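Local atomic coordinates of putative reductase (Peptoclostridium difficile, PDB entry 5J6C), a protein that binds flavin mononucleotide and, as a nitroreductase family member, probably uses it to reduce nitro compounds, possibly including the antibiotic metronidazole. Residues S138-V143 / V170-S175; F73-D78 / A100-V105; V105-K110 / L162-K167. All blocks are in the same frame, centred on the assembly; numbering follows the deposited sequence.

Interaction 1: S138-V143 / V170-S175; sequences SCWIQV and VECIIS. With FMN (flavin mononucleotide), chain C.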
loop_
_atom_site.group_PDB
_atom_site.type_symbol
_atom_site.label_atom_id
_atom_site.label_comp_id
_atom_site.label_asym_id
_atom_site.label_seq_id
_atom_site.Cartn_x
_atom_site.Cartn_y
_atom_site.Cartn_z
ATOM N N SER A 138 -12.094 9.676 1.982
ATOM C CA SER A 138 -11.074 9.492 3.008
ATOM C C SER A 138 -9.818 10.261 2.624
ATOM O O SER A 138 -9.659 10.716 1.489
ATOM C CB SER A 138 -10.770 7.997 3.240
ATOM O OG SER A 138 -10.002 7.440 2.180
ATOM N N CYS A 139 -8.921 10.412 3.598
ATOM C CA CYS A 139 -7.642 11.053 3.349
ATOM C C CYS A 139 -6.590 10.461 4.271
ATOM O O CYS A 139 -6.833 10.279 5.469
ATOM C CB CYS A 139 -7.713 12.566 3.551
ATOM S SG CYS A 139 -6.237 13.338 2.850
ATOM N N TRP A 140 -5.436 10.155 3.700
ATOM C CA TRP A 140 -4.306 9.640 4.454
ATOM C C TRP A 140 -3.605 10.804 5.144
ATOM O O TRP A 140 -3.353 11.842 4.527
ATOM C CB TRP A 140 -3.374 8.902 3.487
ATOM C CG TRP A 140 -2.057 8.328 3.966
ATOM C CD1 TRP A 140 -1.061 8.977 4.642
ATOM C CD2 TRP A 140 -1.563 6.994 3.708
ATOM N NE1 TRP A 140 0.010 8.125 4.835
ATOM C CE2 TRP A 140 -0.280 6.904 4.282
ATOM C CE3 TRP A 140 -2.099 5.866 3.069
ATOM C CZ2 TRP A 140 0.488 5.732 4.230
ATOM C CZ3 TRP A 140 -1.341 4.702 3.017
ATOM C CH2 TRP A 140 -0.059 4.644 3.600
ATOM N N ILE A 141 -3.314 10.647 6.428
ATOM C CA ILE A 141 -2.545 11.625 7.186
ATOM C C ILE A 141 -1.226 10.957 7.555
ATOM O O ILE A 141 -1.209 10.021 8.363
ATOM C CB ILE A 141 -3.301 12.101 8.434
ATOM C CG1 ILE A 141 -4.616 12.766 8.026
ATOM C CG2 ILE A 141 -2.436 13.053 9.263
ATOM C CD1 ILE A 141 -5.487 13.100 9.189
ATOM N N GLN A 142 -0.126 11.418 6.951
ATOM C CA GLN A 142 1.180 10.807 7.180
ATOM C C GLN A 142 1.655 11.067 8.608
ATOM O O GLN A 142 1.614 12.204 9.080
ATOM C CB GLN A 142 2.189 11.362 6.176
ATOM C CG GLN A 142 3.559 10.723 6.228
ATOM C CD GLN A 142 3.540 9.232 5.895
ATOM O OE1 GLN A 142 2.695 8.768 5.132
ATOM N NE2 GLN A 142 4.478 8.477 6.468
ATOM N N VAL A 143 2.133 10.014 9.288
ATOM C CA VAL A 143 2.680 10.110 10.641
ATOM C C VAL A 143 4.160 9.738 10.683
ATOM O O VAL A 143 4.990 10.495 11.210
ATOM C CB VAL A 143 1.875 9.245 11.639
ATOM C CG1 VAL A 143 2.543 9.264 13.024
ATOM C CG2 VAL A 143 0.432 9.757 11.719
ATOM N N VAL A 170 3.483 4.379 14.701
ATOM C CA VAL A 170 2.288 4.877 14.024
ATOM C C VAL A 170 2.642 5.204 12.585
ATOM O O VAL A 170 3.552 5.996 12.324
ATOM C CB VAL A 170 1.691 6.106 14.730
ATOM C CG1 VAL A 170 0.384 6.512 14.038
ATOM C CG2 VAL A 170 1.446 5.813 16.197
ATOM N N GLU A 171 1.926 4.587 11.646
ATOM C CA GLU A 171 2.193 4.787 10.229
ATOM C C GLU A 171 1.455 6.001 9.690
ATOM O O GLU A 171 2.064 6.893 9.090
ATOM C CB GLU A 171 1.797 3.536 9.431
ATOM C CG GLU A 171 1.761 3.760 7.923
ATOM C CD GLU A 171 3.094 4.240 7.365
ATOM O OE1 GLU A 171 3.097 5.053 6.422
ATOM O OE2 GLU A 171 4.146 3.811 7.874
ATOM N N CYS A 172 0.150 6.067 9.929
ATOM C CA CYS A 172 -0.692 7.099 9.347
ATOM C C CYS A 172 -2.052 7.032 10.020
ATOM O O CYS A 172 -2.392 6.036 10.672
ATOM C CB CYS A 172 -0.840 6.900 7.832
ATOM S SG CYS A 172 -1.669 5.329 7.398
ATOM N N ILE A 173 -2.816 8.107 9.869
ATOM C CA ILE A 173 -4.229 8.141 10.229
ATOM C C ILE A 173 -5.047 8.234 8.945
ATOM O O ILE A 173 -4.727 9.034 8.055
ATOM C CB ILE A 173 -4.548 9.328 11.150
ATOM C CG1 ILE A 173 -3.499 9.452 12.258
ATOM C CG2 ILE A 173 -5.948 9.174 11.748
ATOM C CD1 ILE A 173 -3.875 10.448 13.304
ATOM N N ILE A 174 -6.102 7.427 8.844
ATOM C CA ILE A 174 -7.062 7.549 7.749
ATOM C C ILE A 174 -8.313 8.199 8.321
ATOM O O ILE A 174 -8.991 7.607 9.167
ATOM C CB ILE A 174 -7.401 6.200 7.098
ATOM C CG1 ILE A 174 -6.142 5.449 6.660
ATOM C CG2 ILE A 174 -8.318 6.423 5.893
ATOM C CD1 ILE A 174 -5.413 6.099 5.505
ATOM N N SER A 175 -8.624 9.415 7.873
ATOM C CA SER A 175 -9.891 10.054 8.215
ATOM C C SER A 175 -10.935 9.648 7.188
ATOM O O SER A 175 -10.641 9.578 5.995
ATOM C CB SER A 175 -9.764 11.576 8.242
ATOM O OG SER A 175 -9.624 12.075 6.938
HETATM N N1 FMN C . -3.008 14.463 2.509
HETATM C C2 FMN C . -3.017 15.366 3.558
HETATM O O2 FMN C . -3.819 16.287 3.579
HETATM N N3 FMN C . -2.129 15.248 4.605
HETATM C C4 FMN C . -1.197 14.230 4.610
HETATM O O4 FMN C . -0.390 14.107 5.530
HETATM C C4A FMN C . -1.165 13.335 3.555
HETATM N N5 FMN C . -0.234 12.324 3.586
HETATM C C5A FMN C . -0.212 11.402 2.574
HETATM C C6 FMN C . 0.738 10.391 2.619
HETATM C C7 FMN C . 0.778 9.456 1.616
HETATM C C7M FMN C . 1.793 8.359 1.670
HETATM C C8 FMN C . -0.115 9.534 0.572
HETATM C C8M FMN C . -0.063 8.505 -0.503
HETATM C C9 FMN C . -1.063 10.538 0.513
HETATM C C9A FMN C . -1.110 11.488 1.525
HETATM N N10 FMN C . -2.045 12.513 1.492
HETATM C C10 FMN C . -2.078 13.443 2.510
HETATM C "C1'" FMN C . -3.022 12.609 0.356
HETATM C "C2'" FMN C . -2.366 13.194 -0.904
HETATM O "O2'" FMN C . -2.288 14.606 -0.817
HETATM C "C3'" FMN C . -3.149 12.762 -2.148
HETATM O "O3'" FMN C . -3.301 11.363 -2.126
HETATM C "C4'" FMN C . -2.445 13.163 -3.447
HETATM O "O4'" FMN C . -2.339 14.571 -3.492
HETATM C "C5'" FMN C . -3.219 12.651 -4.664
HETATM O "O5'" FMN C . -4.480 13.284 -4.681
HETATM P P FMN C . -5.826 12.410 -4.581
HETATM O O1P FMN C . -5.685 11.407 -3.457
HETATM O O2P FMN C . -7.017 13.301 -4.305
HETATM O O3P FMN C . -5.978 11.684 -5.894
#
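Two first torsions bring Cys172 and Trp140 together: CG of Trp140 is opposite its backbone N (chi1 176°), while SG of Cys172 sits between N and the carbonyl carbon (chi1 63°). The thiol therefore lies over the indole. Its SG is 3.9 Å from the centroid of the Trp140 six-membered ring, a sulfur-aromatic contact, and Cys172 CB makes a CH-pi contact 3.7 Å from the centroid of the five-membered ring. The flavin covers the opposite face, with FMN C7M 3.6 Å from Trp140 CE2, so the indole is sandwiched. Its rotation is fixed by Gln142, whose chain bends back to bring OE1 within 2.8 Å of Trp140 NE1; this acceptor lies 21° out of the ring plane. Glu171 OE1 approaches the indole at its edge, 3.5 Å from CZ2. The amide nitrogen of Gln142 is held elsewhere, by Arg144 O and by Glu118 of the second subunit.

Beneath these side chains the strands pair antiparallel. Cys139 with Ser175 and Ile141 with Ile173 are hydrogen-bonded pairs, the shortest bond joining Ile141 N to Ile173 O at 2.7 Å, and Val143 N continues the series to Glu171 O. Ile141 and Ile173 meet on the face where helix 154-162 packs against Ile173; Trp140 and Cys172 lie on the other face, against Ala124 of helix 116-133. The edge of strand 137-142 not paired with 170-175 reaches the cofactor through Gln142 N, which donates to FMN O4 at 3.1 Å, while the side chain of Cys139 places SG 3.4 Å from FMN N1. With Ile122 of the second subunit also packing on Trp140, the arrangement is that of the nitroreductase fold, whose FMN site lies at the dimer interface beside an edge of the central sheet.

Interaction 2: F73-D78 / A100-V105; sequences FIVVDD and APLAIV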
loop_
_atom_site.group_PDB
_atom_site.type_symbol
_atom_site.label_atom_id
_atom_site.label_comp_id
_atom_site.label_asym_id
_atom_site.label_seq_id
_atom_site.Cartn_x
_atom_site.Cartn_y
_atom_site.Cartn_z
ATOM N N PHE A 73 -5.163 -1.704 14.342
ATOM C CA PHE A 73 -6.022 -0.592 13.959
ATOM C C PHE A 73 -6.709 -0.022 15.189
ATOM O O PHE A 73 -7.257 -0.766 16.008
ATOM C CB PHE A 73 -7.032 -1.049 12.903
ATOM C CG PHE A 73 -6.387 -1.782 11.756
ATOM C CD1 PHE A 73 -5.703 -1.086 10.764
ATOM C CD2 PHE A 73 -6.408 -3.161 11.700
ATOM C CE1 PHE A 73 -5.080 -1.760 9.712
ATOM C CE2 PHE A 73 -5.790 -3.845 10.664
ATOM C CZ PHE A 73 -5.124 -3.147 9.664
ATOM N N ILE A 74 -6.641 1.293 15.333
ATOM C CA ILE A 74 -7.344 2.005 16.385
ATOM C C ILE A 74 -8.426 2.835 15.714
ATOM O O ILE A 74 -8.140 3.823 15.017
ATOM C CB ILE A 74 -6.402 2.873 17.230
ATOM C CG1 ILE A 74 -5.234 2.026 17.742
ATOM C CG2 ILE A 74 -7.168 3.496 18.400
ATOM C CD1 ILE A 74 -4.218 2.823 18.537
ATOM N N VAL A 75 -9.667 2.404 15.906
ATOM C CA VAL A 75 -10.836 3.125 15.430
ATOM C C VAL A 75 -11.144 4.261 16.397
ATOM O O VAL A 75 -11.301 4.041 17.605
ATOM C CB VAL A 75 -12.035 2.170 15.305
ATOM C CG1 VAL A 75 -13.304 2.921 14.879
ATOM C CG2 VAL A 75 -11.700 1.030 14.357
ATOM N N VAL A 76 -11.255 5.477 15.872
ATOM C CA VAL A 76 -11.506 6.653 16.695
ATOM C C VAL A 76 -12.739 7.366 16.164
ATOM O O VAL A 76 -12.768 7.773 14.998
ATOM C CB VAL A 76 -10.300 7.606 16.715
ATOM C CG1 VAL A 76 -10.592 8.797 17.616
ATOM C CG2 VAL A 76 -9.067 6.850 17.182
ATOM N N ASP A 77 -13.759 7.512 17.014
ATOM C CA ASP A 77 -14.927 8.312 16.678
ATOM C C ASP A 77 -15.295 9.296 17.776
ATOM O O ASP A 77 -16.288 10.021 17.630
ATOM C CB ASP A 77 -16.135 7.410 16.353
ATOM C CG ASP A 77 -16.747 6.764 17.582
ATOM O OD1 ASP A 77 -16.135 6.785 18.676
ATOM O OD2 ASP A 77 -17.853 6.209 17.437
ATOM N N ASP A 78 -14.535 9.332 18.867
ATOM C CA ASP A 78 -14.744 10.318 19.916
ATOM C C ASP A 78 -14.274 11.685 19.442
ATOM O O ASP A 78 -13.129 11.842 19.005
ATOM C CB ASP A 78 -13.997 9.900 21.179
ATOM C CG ASP A 78 -13.998 10.981 22.231
ATOM O OD1 ASP A 78 -15.034 11.146 22.906
ATOM O OD2 ASP A 78 -12.972 11.675 22.374
ATOM N N ALA A 100 -13.818 15.470 11.011
ATOM C CA ALA A 100 -14.145 14.175 10.439
ATOM C C ALA A 100 -14.993 13.383 11.421
ATOM O O ALA A 100 -14.860 13.556 12.634
ATOM C CB ALA A 100 -12.868 13.390 10.113
ATOM N N PRO A 101 -15.882 12.512 10.924
ATOM C CA PRO A 101 -16.673 11.680 11.839
ATOM C C PRO A 101 -15.949 10.431 12.289
ATOM O O PRO A 101 -16.348 9.828 13.296
ATOM C CB PRO A 101 -17.909 11.312 11.001
ATOM C CG PRO A 101 -17.349 11.246 9.583
ATOM C CD PRO A 101 -16.271 12.314 9.513
ATOM N N LEU A 102 -14.908 10.017 11.572
ATOM C CA LEU A 102 -14.279 8.739 11.834
ATOM C C LEU A 102 -12.810 8.820 11.443
ATOM O O LEU A 102 -12.435 9.564 10.534
ATOM C CB LEU A 102 -14.985 7.626 11.058
ATOM C CG LEU A 102 -14.402 6.218 11.129
ATOM C CD1 LEU A 102 -14.402 5.748 12.578
ATOM C CD2 LEU A 102 -15.197 5.263 10.229
ATOM N N ALA A 103 -11.983 8.065 12.157
ATOM C CA ALA A 103 -10.583 7.911 11.798
ATOM C C ALA A 103 -10.163 6.501 12.167
ATOM O O ALA A 103 -10.695 5.904 13.108
ATOM C CB ALA A 103 -9.685 8.939 12.499
ATOM N N ILE A 104 -9.233 5.956 11.389
ATOM C CA ILE A 104 -8.556 4.710 11.724
ATOM C C ILE A 104 -7.064 5.001 11.754
ATOM O O ILE A 104 -6.480 5.365 10.726
ATOM C CB ILE A 104 -8.862 3.583 10.727
ATOM C CG1 ILE A 104 -10.367 3.327 10.634
ATOM C CG2 ILE A 104 -8.118 2.314 11.140
ATOM C CD1 ILE A 104 -10.701 2.281 9.627
ATOM N N VAL A 105 -6.461 4.854 12.926
ATOM C CA VAL A 105 -5.017 4.982 13.095
ATOM C C VAL A 105 -4.403 3.612 12.839
ATOM O O VAL A 105 -4.793 2.629 13.482
ATOM C CB VAL A 105 -4.674 5.495 14.502
ATOM C CG1 VAL A 105 -3.159 5.676 14.668
ATOM C CG2 VAL A 105 -5.418 6.790 14.765
HETATM O O HOH W 1 -17.301 11.102 15.705
#
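Ile74 and Val105 exchange a pair of nearly straight backbone bonds, each 2.9 Å long: Ile74 N to Val105 O and Val105 N to Ile74 O. Two residues on, Val76 N reaches Ala103 O at 2.9 Å, and Ala103 N returns a more bent bond to Val76 O (N-H...O 145°). Between these hydrogen-bonded pairs, Val75 and Ile104 form a non-hydrogen-bonded pair.

Side chains extend the match on both faces. On the Ile104 face, CG2 of Ile104 lies 3.9 Å from Phe73 CB, and Leu102, with CG opposite its backbone N (chi1 176°), sends CD1 to within 3.8 Å of Val75 CG1. On the other face, Ile74 and Val105 meet through their CB atoms, 4.2 Å apart, while Val76 stands beside Ala103.

The next shell covers both surfaces. Helix 49-60 packs on Phe73, Val75 and Ile104; Leu82 of helix 79-86 lies against Val76 and Ala103. That second helix follows the strand after Asp77 and Asp78, the latter at the N-cap position, with OD2 taking the N-H of Lys81. Strand 168-177 bonds to the remaining edge of 102-105. On its outer side, strand 73-76 pairs in parallel with a strand of the second subunit, so the sheet continues across the interface, as expected of the intertwined dimers of the nitroreductase fold.

Interaction 3: V105-K110 / L162-K167; sequences VIIADK and LKVPSK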
loop_
_atom_site.group_PDB
_atom_site.type_symbol
_atom_site.label_atom_id
_atom_site.label_comp_id
_atom_site.label_asym_id
_atom_site.label_seq_id
_atom_site.Cartn_x
_atom_site.Cartn_y
_atom_site.Cartn_z
ATOM N N VAL A 105 -6.461 4.854 12.926
ATOM C CA VAL A 105 -5.017 4.982 13.095
ATOM C C VAL A 105 -4.403 3.612 12.839
ATOM O O VAL A 105 -4.793 2.629 13.482
ATOM C CB VAL A 105 -4.674 5.495 14.502
ATOM C CG1 VAL A 105 -3.159 5.676 14.668
ATOM C CG2 VAL A 105 -5.418 6.790 14.765
ATOM N N ILE A 106 -3.467 3.541 11.888
ATOM C CA ILE A 106 -2.767 2.302 11.548
ATOM C C ILE A 106 -1.422 2.284 12.271
ATOM O O ILE A 106 -0.534 3.101 11.987
ATOM C CB ILE A 106 -2.557 2.140 10.039
ATOM C CG1 ILE A 106 -3.881 1.998 9.288
ATOM C CG2 ILE A 106 -1.725 0.909 9.784
ATOM C CD1 ILE A 106 -4.340 3.258 8.650
ATOM N N ILE A 107 -1.260 1.334 13.191
ATOM C CA ILE A 107 -0.014 1.143 13.921
ATOM C C ILE A 107 0.526 -0.233 13.568
ATOM O O ILE A 107 -0.179 -1.079 13.017
ATOM C CB ILE A 107 -0.197 1.279 15.451
ATOM C CG1 ILE A 107 -1.023 0.105 15.991
ATOM C CG2 ILE A 107 -0.814 2.631 15.803
ATOM C CD1 ILE A 107 -1.177 0.084 17.519
ATOM N N ALA A 108 1.799 -0.453 13.884
ATOM C CA ALA A 108 2.434 -1.717 13.553
ATOM C C ALA A 108 3.453 -2.066 14.620
ATOM O O ALA A 108 4.163 -1.193 15.127
ATOM C CB ALA A 108 3.106 -1.662 12.183
ATOM N N ASP A 109 3.505 -3.347 14.965
ATOM C CA ASP A 109 4.512 -3.874 15.883
ATOM C C ASP A 109 5.853 -3.890 15.159
ATOM O O ASP A 109 6.126 -4.783 14.355
ATOM C CB ASP A 109 4.093 -5.263 16.358
ATOM C CG ASP A 109 5.069 -5.879 17.358
ATOM O OD1 ASP A 109 4.800 -7.029 17.762
ATOM O OD2 ASP A 109 6.094 -5.247 17.730
ATOM N N LYS A 110 6.698 -2.886 15.433
ATOM C CA LYS A 110 7.930 -2.723 14.665
ATOM C C LYS A 110 9.027 -3.708 15.060
ATOM O O LYS A 110 10.041 -3.789 14.359
ATOM C CB LYS A 110 8.451 -1.280 14.767
ATOM C CG LYS A 110 8.911 -0.818 16.146
ATOM C CD LYS A 110 9.261 0.682 16.131
ATOM C CE LYS A 110 10.055 1.118 17.365
ATOM N NZ LYS A 110 9.232 1.257 18.603
ATOM N N LEU A 162 -3.206 7.993 22.430
ATOM C CA LEU A 162 -3.986 6.763 22.347
ATOM C C LEU A 162 -3.454 5.654 23.258
ATOM O O LEU A 162 -3.932 4.516 23.180
ATOM C CB LEU A 162 -4.036 6.284 20.892
ATOM C CG LEU A 162 -4.663 7.287 19.921
ATOM C CD1 LEU A 162 -4.691 6.682 18.548
ATOM C CD2 LEU A 162 -6.080 7.664 20.372
ATOM N N LYS A 163 -2.467 5.960 24.104
ATOM C CA LYS A 163 -1.939 5.022 25.096
ATOM C C LYS A 163 -1.338 3.780 24.433
ATOM O O LYS A 163 -1.486 2.661 24.916
ATOM C CB LYS A 163 -3.017 4.655 26.120
ATOM C CG LYS A 163 -3.524 5.858 26.889
ATOM C CD LYS A 163 -2.487 6.275 27.925
ATOM C CE LYS A 163 -2.964 7.420 28.819
ATOM N NZ LYS A 163 -2.924 7.111 30.293
ATOM N N VAL A 164 -0.615 3.996 23.341
ATOM C CA VAL A 164 -0.023 2.911 22.552
ATOM C C VAL A 164 1.321 2.529 23.141
ATOM O O VAL A 164 2.178 3.409 23.335
ATOM C CB VAL A 164 0.130 3.354 21.100
ATOM C CG1 VAL A 164 0.769 2.244 20.282
ATOM C CG2 VAL A 164 -1.220 3.763 20.538
ATOM N N PRO A 165 1.588 1.246 23.407
ATOM C CA PRO A 165 2.902 0.848 23.921
ATOM C C PRO A 165 4.005 1.163 22.919
ATOM O O PRO A 165 3.778 1.296 21.714
ATOM C CB PRO A 165 2.766 -0.664 24.139
ATOM C CG PRO A 165 1.294 -0.905 24.208
ATOM C CD PRO A 165 0.667 0.098 23.300
ATOM N N SER A 166 5.228 1.252 23.440
ATOM C CA SER A 166 6.360 1.751 22.668
ATOM C C SER A 166 6.844 0.783 21.602
ATOM O O SER A 166 7.538 1.213 20.677
ATOM C CB SER A 166 7.521 2.071 23.603
ATOM O OG SER A 166 7.764 0.952 24.432
ATOM N N LYS A 167 6.541 -0.511 21.710
ATOM C CA LYS A 167 6.985 -1.403 20.643
ATOM C C LYS A 167 6.276 -1.123 19.324
ATOM O O LYS A 167 6.734 -1.598 18.282
ATOM C CB LYS A 167 6.789 -2.870 21.042
ATOM C CG LYS A 167 5.345 -3.315 21.224
ATOM C CD LYS A 167 5.288 -4.830 21.454
ATOM C CE LYS A 167 3.862 -5.324 21.556
ATOM N NZ LYS A 167 3.785 -6.779 21.251
#
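Lys167 lays its extended side chain across the carboxylate of Asp109. Its CB and CG each lie 4.1 Å from Asp109 OD2, and CD comes closer, to 3.8 Å of the same oxygen. At the tip, NZ lies 3.6 Å from Asp109 OD1, a long salt bridge. With CG opposite the backbone N (chi1 -178°), the end of the aspartate comes nearer to the lysine than its CB direction would suggest. Its firmer partners are local: Lys112 forms a salt bridge with OD1 and the backbone N of Glu111 bonds to OD2. Two lysines thus approach OD1, which would be expected to favour the charged carboxylate.

The backbone of Lys167 is held as well, since its O accepts the N-H of Lys110 at 3.1 Å. The aliphatic part of Lys110 then runs past that same carbonyl and brings NZ within 2.7 Å of Ser166 O, although the angle is poor for a hydrogen bond.

Farther back along the strand the contact becomes apolar and is made tip to tip. Ile107 CD1 meets Val164 CG1 at 4.0 Å, and Val105 CG2 meets Leu162 CD1 at 3.9 Å. Ile74 of the adjoining strand touches both Leu162 and Val164, and Phe201 of the second subunit packs on Ile107 and Val164, so the second subunit also contributes to this apolar patch. The arrangement is a helix-to-strand connection packed on one face of the antiparallel sheet of the nitroreductase fold: the loop leaving helix 154-162 lies against the second half of strand 102-109 before the chain enters strand 168-177, its neighbour in the sheet.

Interactions 1 and 2 are strand pairings within one antiparallel sheet, and interaction 3 packs a loop on it. Strand 102-109 is common to interactions 2 and 3, which share Val105, and it lies beside strand 168-177 of interaction 1. The join is made by backbone atoms: Ile174 O is 2.8 Å from Ile104 N, and Glu171 N is 2.9 Å from Ile106 O. Interactions 2 and 3 also meet through Ile74, whose CD1 lies 3.7 Å from Val164 CG2. Interaction 1 directly lines the FMN site, whereas Phe73 of interaction 2 and Ala108 of interaction 3 have side chains about 12 and 11 Å from an FMN. Each of the three also touches the second subunit.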